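Local coordinates for motility protein B (Helicobacter pylori, PDB 3S03) that probably forms the flagellar motor stator with MotA, its periplasmic OmpA-like domain perhaps linking the torque-generating machinery to the cell wall, at residues V65-R70 with I139-D144; L49-I54 with K99-Y104. All coordinates share one frame; numbering follows the deposited sequence.

Contact 1. Residues V65-R70 with I139-D144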
loop_
_atom_site.group_PDB
_atom_site.type_symbol
_atom_site.label_atom_id
_atom_site.label_comp_id
_atom_site.label_asym_id
_atom_site.label_seq_id
_atom_site.Cartn_x
_atom_site.Cartn_y
_atom_site.Cartn_z
ATOM N N VAL A 65 4.699 0.174 13.809
ATOM C CA VAL A 65 3.305 0.085 13.423
ATOM C C VAL A 65 2.487 1.118 14.155
ATOM O O VAL A 65 2.473 1.157 15.388
ATOM C CB VAL A 65 2.714 -1.305 13.715
ATOM C CG1 VAL A 65 1.169 -1.289 13.578
ATOM C CG2 VAL A 65 3.338 -2.313 12.785
ATOM N N HIS A 66 1.789 1.941 13.380
ATOM C CA HIS A 66 0.960 2.993 13.942
ATOM C C HIS A 66 -0.423 2.469 14.184
ATOM O O HIS A 66 -0.899 1.592 13.464
ATOM C CB HIS A 66 0.928 4.192 13.023
ATOM C CG HIS A 66 2.272 4.811 12.810
ATOM N ND1 HIS A 66 2.548 5.632 11.740
ATOM C CD2 HIS A 66 3.422 4.715 13.524
ATOM C CE1 HIS A 66 3.810 6.021 11.809
ATOM N NE2 HIS A 66 4.364 5.473 12.876
ATOM N N ILE A 67 -1.047 2.978 15.236
ATOM C CA ILE A 67 -2.344 2.498 15.630
ATOM C C ILE A 67 -3.215 3.701 15.832
ATOM O O ILE A 67 -2.966 4.519 16.697
ATOM C CB ILE A 67 -2.300 1.663 16.950
ATOM C CG1 ILE A 67 -1.471 0.390 16.777
ATOM C CG2 ILE A 67 -3.707 1.259 17.354
ATOM C CD1 ILE A 67 0.001 0.581 16.972
ATOM N N ASN A 68 -4.239 3.808 15.011
ATOM C CA ASN A 68 -5.145 4.946 15.059
ATOM C C ASN A 68 -6.509 4.428 15.499
ATOM O O ASN A 68 -7.026 3.438 14.923
ATOM C CB ASN A 68 -5.222 5.622 13.680
ATOM C CG ASN A 68 -6.327 6.684 13.590
ATOM O OD1 ASN A 68 -7.029 6.800 12.567
ATOM N ND2 ASN A 68 -6.480 7.462 14.645
ATOM N N VAL A 69 -7.066 5.092 16.516
ATOM C CA VAL A 69 -8.348 4.721 17.100
ATOM C C VAL A 69 -9.404 5.683 16.606
ATOM O O VAL A 69 -9.459 6.835 17.032
ATOM C CB VAL A 69 -8.332 4.744 18.649
ATOM C CG1 VAL A 69 -9.655 4.295 19.178
ATOM C CG2 VAL A 69 -7.204 3.846 19.221
ATOM N N ARG A 70 -10.261 5.198 15.721
ATOM C CA ARG A 70 -11.301 6.016 15.131
ATOM C C ARG A 70 -12.680 5.674 15.712
ATOM O O ARG A 70 -13.010 4.514 15.893
ATOM C CB ARG A 70 -11.262 5.803 13.622
ATOM C CG ARG A 70 -10.615 4.472 13.239
ATOM C CD ARG A 70 -10.401 4.309 11.727
ATOM N NE ARG A 70 -9.201 4.987 11.243
ATOM C CZ ARG A 70 -8.703 4.850 10.013
ATOM N NH1 ARG A 70 -9.287 4.048 9.128
ATOM N NH2 ARG A 70 -7.609 5.515 9.666
ATOM N N ILE A 139 -10.191 0.219 15.359
ATOM C CA ILE A 139 -8.761 0.324 15.614
ATOM C C ILE A 139 -8.093 0.037 14.296
ATOM O O ILE A 139 -8.017 -1.117 13.896
ATOM C CB ILE A 139 -8.292 -0.763 16.614
ATOM C CG1 ILE A 139 -9.141 -0.741 17.888
ATOM C CG2 ILE A 139 -6.805 -0.631 16.910
ATOM C CD1 ILE A 139 -8.757 0.309 18.876
ATOM N N PHE A 140 -7.632 1.078 13.611
ATOM C CA PHE A 140 -6.906 0.885 12.352
ATOM C C PHE A 140 -5.403 0.820 12.638
ATOM O O PHE A 140 -4.885 1.658 13.381
ATOM C CB PHE A 140 -7.209 2.026 11.378
ATOM C CG PHE A 140 -6.441 1.943 10.071
ATOM C CD1 PHE A 140 -6.936 1.195 9.008
ATOM C CD2 PHE A 140 -5.240 2.624 9.904
ATOM C CE1 PHE A 140 -6.240 1.113 7.808
ATOM C CE2 PHE A 140 -4.556 2.551 8.719
ATOM C CZ PHE A 140 -5.050 1.780 7.671
ATOM N N PHE A 141 -4.729 -0.172 12.050
ATOM C CA PHE A 141 -3.283 -0.381 12.191
ATOM C C PHE A 141 -2.629 -0.101 10.861
ATOM O O PHE A 141 -3.246 -0.341 9.825
ATOM C CB PHE A 141 -2.980 -1.835 12.554
ATOM C CG PHE A 141 -3.637 -2.314 13.833
ATOM C CD1 PHE A 141 -2.891 -2.462 14.989
ATOM C CD2 PHE A 141 -4.994 -2.655 13.865
ATOM C CE1 PHE A 141 -3.474 -2.927 16.167
ATOM C CE2 PHE A 141 -5.590 -3.123 15.040
ATOM C CZ PHE A 141 -4.828 -3.257 16.198
ATOM N N SER A 142 -1.388 0.383 10.872
ATOM C CA SER A 142 -0.647 0.684 9.639
ATOM C C SER A 142 0.776 1.193 9.918
ATOM O O SER A 142 1.317 1.003 11.009
ATOM C CB SER A 142 -1.403 1.720 8.805
ATOM O OG SER A 142 -1.288 3.001 9.384
ATOM N N THR A 143 1.377 1.845 8.931
ATOM C CA THR A 143 2.740 2.362 9.058
ATOM C C THR A 143 2.850 3.565 8.132
ATOM O O THR A 143 1.914 3.860 7.402
ATOM C CB THR A 143 3.833 1.295 8.685
ATOM O OG1 THR A 143 4.211 1.439 7.306
ATOM C CG2 THR A 143 3.336 -0.128 8.911
ATOM N N ASP A 144 3.976 4.260 8.145
ATOM C CA ASP A 144 4.121 5.418 7.257
ATOM C C ASP A 144 5.137 5.225 6.135
ATOM O O ASP A 144 5.980 6.098 5.899
ATOM C CB ASP A 144 4.412 6.690 8.051
ATOM C CG ASP A 144 3.217 7.152 8.867
ATOM O OD1 ASP A 144 3.394 8.122 9.640
ATOM O OD2 ASP A 144 2.115 6.544 8.754
#

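Contact 2. Residues L49-I54 with K99-Y104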
loop_
_atom_site.group_PDB
_atom_site.type_symbol
_atom_site.label_atom_id
_atom_site.label_comp_id
_atom_site.label_asym_id
_atom_site.label_seq_id
_atom_site.Cartn_x
_atom_site.Cartn_y
_atom_site.Cartn_z
ATOM N N LEU A 49 -10.930 -5.534 30.685
ATOM C CA LEU A 49 -10.363 -6.844 30.357
ATOM C C LEU A 49 -10.183 -7.053 28.848
ATOM O O LEU A 49 -9.196 -7.644 28.396
ATOM C CB LEU A 49 -11.230 -7.964 30.942
ATOM C CG LEU A 49 -11.576 -7.961 32.436
ATOM C CD1 LEU A 49 -12.715 -8.950 32.716
ATOM C CD2 LEU A 49 -10.355 -8.305 33.277
ATOM N N TYR A 50 -11.152 -6.566 28.078
ATOM C CA TYR A 50 -11.138 -6.691 26.612
ATOM C C TYR A 50 -10.092 -5.768 25.972
ATOM O O TYR A 50 -9.267 -6.234 25.171
ATOM C CB TYR A 50 -12.535 -6.435 26.024
ATOM C CG TYR A 50 -12.654 -6.780 24.562
ATOM C CD1 TYR A 50 -12.725 -8.112 24.140
ATOM C CD2 TYR A 50 -12.694 -5.781 23.590
ATOM C CE1 TYR A 50 -12.825 -8.437 22.786
ATOM C CE2 TYR A 50 -12.797 -6.105 22.222
ATOM C CZ TYR A 50 -12.861 -7.431 21.834
ATOM O OH TYR A 50 -12.958 -7.748 20.493
ATOM N N ILE A 51 -10.118 -4.478 26.340
ATOM C CA ILE A 51 -9.124 -3.524 25.851
ATOM C C ILE A 51 -7.714 -4.017 26.170
ATOM O O ILE A 51 -6.788 -3.937 25.344
ATOM C CB ILE A 51 -9.299 -2.150 26.471
ATOM C CG1 ILE A 51 -10.542 -1.467 25.913
ATOM C CG2 ILE A 51 -8.070 -1.279 26.184
ATOM C CD1 ILE A 51 -11.733 -1.675 26.715
ATOM N N GLU A 52 -7.577 -4.536 27.381
ATOM C CA GLU A 52 -6.327 -5.067 27.870
ATOM C C GLU A 52 -5.843 -6.151 26.946
ATOM O O GLU A 52 -4.654 -6.189 26.600
ATOM C CB GLU A 52 -6.544 -5.624 29.258
ATOM C CG GLU A 52 -5.613 -6.731 29.653
ATOM C CD GLU A 52 -5.859 -7.147 31.065
ATOM O OE1 GLU A 52 -7.024 -7.034 31.512
ATOM O OE2 GLU A 52 -4.887 -7.567 31.718
ATOM N N ARG A 53 -6.773 -7.017 26.537
ATOM C CA ARG A 53 -6.454 -8.114 25.613
ATOM C C ARG A 53 -5.936 -7.514 24.327
ATOM O O ARG A 53 -4.880 -7.903 23.855
ATOM C CB ARG A 53 -7.674 -8.972 25.331
ATOM C CG ARG A 53 -7.440 -10.045 24.304
ATOM C CD ARG A 53 -8.653 -10.193 23.396
ATOM N NE ARG A 53 -8.491 -11.284 22.444
ATOM C CZ ARG A 53 -9.404 -11.653 21.549
ATOM N NH1 ARG A 53 -9.146 -12.672 20.735
ATOM N NH2 ARG A 53 -10.573 -11.015 21.468
ATOM N N ILE A 54 -6.663 -6.531 23.789
ATOM C CA ILE A 54 -6.236 -5.848 22.560
ATOM C C ILE A 54 -4.913 -5.124 22.774
ATOM O O ILE A 54 -4.078 -5.095 21.871
ATOM C CB ILE A 54 -7.294 -4.841 22.048
ATOM C CG1 ILE A 54 -8.612 -5.558 21.736
ATOM C CG2 ILE A 54 -6.788 -4.110 20.814
ATOM C CD1 ILE A 54 -9.799 -4.635 21.692
ATOM N N LYS A 99 -6.855 6.012 25.653
ATOM C CA LYS A 99 -6.277 6.211 26.981
ATOM C C LYS A 99 -6.108 4.885 27.693
ATOM O O LYS A 99 -5.061 4.605 28.303
ATOM C CB LYS A 99 -7.139 7.163 27.807
ATOM C CG LYS A 99 -7.007 8.629 27.388
ATOM C CD LYS A 99 -5.673 9.150 27.863
ATOM C CE LYS A 99 -5.480 10.611 27.579
ATOM N NZ LYS A 99 -4.175 11.045 28.194
ATOM N N VAL A 100 -7.125 4.047 27.579
ATOM C CA VAL A 100 -7.088 2.756 28.224
ATOM C C VAL A 100 -5.949 1.937 27.642
ATOM O O VAL A 100 -5.149 1.383 28.385
ATOM C CB VAL A 100 -8.419 2.014 28.081
ATOM C CG1 VAL A 100 -8.333 0.651 28.787
ATOM C CG2 VAL A 100 -9.533 2.854 28.657
ATOM N N LEU A 101 -5.852 1.905 26.315
ATOM C CA LEU A 101 -4.785 1.152 25.656
ATOM C C LEU A 101 -3.464 1.530 26.284
ATOM O O LEU A 101 -2.602 0.675 26.509
ATOM C CB LEU A 101 -4.730 1.458 24.164
ATOM C CG LEU A 101 -5.795 0.872 23.234
ATOM C CD1 LEU A 101 -5.482 1.236 21.758
ATOM C CD2 LEU A 101 -5.886 -0.631 23.439
ATOM N N ILE A 102 -3.329 2.821 26.581
ATOM C CA ILE A 102 -2.095 3.345 27.140
ATOM C C ILE A 102 -1.962 2.860 28.589
ATOM O O ILE A 102 -0.969 2.222 28.927
ATOM C CB ILE A 102 -2.006 4.890 27.026
ATOM C CG1 ILE A 102 -2.178 5.332 25.575
ATOM C CG2 ILE A 102 -0.665 5.361 27.464
ATOM C CD1 ILE A 102 -2.311 6.824 25.390
ATOM N N GLN A 103 -2.960 3.144 29.427
ATOM C CA GLN A 103 -2.971 2.657 30.823
ATOM C C GLN A 103 -2.528 1.199 30.920
ATOM O O GLN A 103 -1.978 0.773 31.932
ATOM C CB GLN A 103 -4.369 2.745 31.422
ATOM C CG GLN A 103 -4.942 4.136 31.544
ATOM C CD GLN A 103 -6.228 4.127 32.321
ATOM O OE1 GLN A 103 -6.240 4.387 33.529
ATOM N NE2 GLN A 103 -7.321 3.786 31.647
ATOM N N TYR A 104 -2.780 0.444 29.856
ATOM C CA TYR A 104 -2.396 -0.954 29.800
ATOM C C TYR A 104 -1.033 -1.203 29.145
ATOM O O TYR A 104 -0.685 -2.350 28.891
ATOM C CB TYR A 104 -3.482 -1.768 29.089
ATOM C CG TYR A 104 -4.667 -2.154 29.960
ATOM C CD1 TYR A 104 -4.518 -3.036 31.015
ATOM C CD2 TYR A 104 -5.934 -1.655 29.700
ATOM C CE1 TYR A 104 -5.600 -3.397 31.816
ATOM C CE2 TYR A 104 -7.039 -2.015 30.484
ATOM C CZ TYR A 104 -6.865 -2.888 31.539
ATOM O OH TYR A 104 -7.956 -3.256 32.314
#

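Contact 1. Residues V65-R70 with I139-D144
The guanidinium of Arg70 lies flat against Phe140, with their planes only 5° apart and their centres 4.3 Å from each other. The group is displaced toward the root of the ring, since Phe140 CB sits over the guanidinium centre, 3.5 Å from Arg70 CZ. A bend at chi3 (81°) folds the arginine back over its own strand, where NE and NH2 both grip Asn68 OD1, the NH2 bond being 3.2 Å long. That side-on grip should fix the plane of the guanidinium, and a long arginine suits the place because it can cover an aromatic and still reach an amide. Beyond the strand, the Asp144 carboxylate meets the edge of the His66 ring, nearly perpendicular to it, with His66 CE1 3.0 Å from Asp144 OD1. The opposite face is apolar: Ile67 CG2 meets Ile139 CG2 at 3.7 Å, Ile67 CG1 reaches Phe141 CD1, and Val69 runs alongside Ile139. Four backbone hydrogen bonds join the antiparallel strands, Asn68 N to Phe140 O being 2.8 Å and nearly straight. These are inner strands of the OmpA-like sheet: strand 24-29 flanks 137-142, strand 111-115 flanks 66-71, and Ile151 and Leu155 of the second subunit pack on Val65 and Phe141.

Contact 2. Residues L49-I54 with K99-Y104
Glu52 lies across the ring face of Tyr104 where two helices of the OmpA-like alpha/beta fold, 47-58 and 86-103, cross steeply (-70° for the short segments, axes 8.9 Å apart). Its CB, at the root of the side chain, makes a CH-pi contact, 3.5 Å from the centroid of the Tyr104 ring and almost on the ring normal. CG, anti to the backbone N (chi1 153°), carries the chain on past the ring, 4.0 Å from Tyr104 CE1. CD passes the same CE1, and the carboxylate is tilted 20° from the ring plane, with OE1 4.0 Å from Tyr104 OH. At the tip, OE2 has a long, weak ion pair with Lys56. Glutamate fits this partly exposed margin because its methylenes cover an aromatic face while its charge stays at the outer end. Tyrosine, just past the end of helix 86-103, offers a broad ring to helix 47-58. Deeper in, the side chains are aliphatic and buried, as suits residues above the sheet: Ile54 packs on Leu27 and Leu29, Leu101 on Leu111. Branching at CB gives Ile51 a methyl, CG2, facing helix 86-103, which meets Val100 CG1 at 3.3 Å and Leu101 CD2 at 3.6 Å.

Read from the N terminus, the chain passes through helix 47-58, strand 66-71, helix 86-103, strand 111-115, helix 128-134 and strand 137-142, before the C-terminal helix 147-159. Contact 2 closes the first long loop, bringing 99-104 back against 49-54 and enclosing 65-70 on the way. Contact 1 opens within that loop and closes beyond it, when 139-144 returns beside 65-70, so the two cross rather than nest. Contact 1 joins two neighbouring strands of the sheet, and contact 2 joins the two helices that precede and follow strand 66-71. Their centres lie about 15 Å apart, yet the layers meet directly: Val69 CG2 of the sheet is 4.0 Å from Leu101 CD1 of the helix pair.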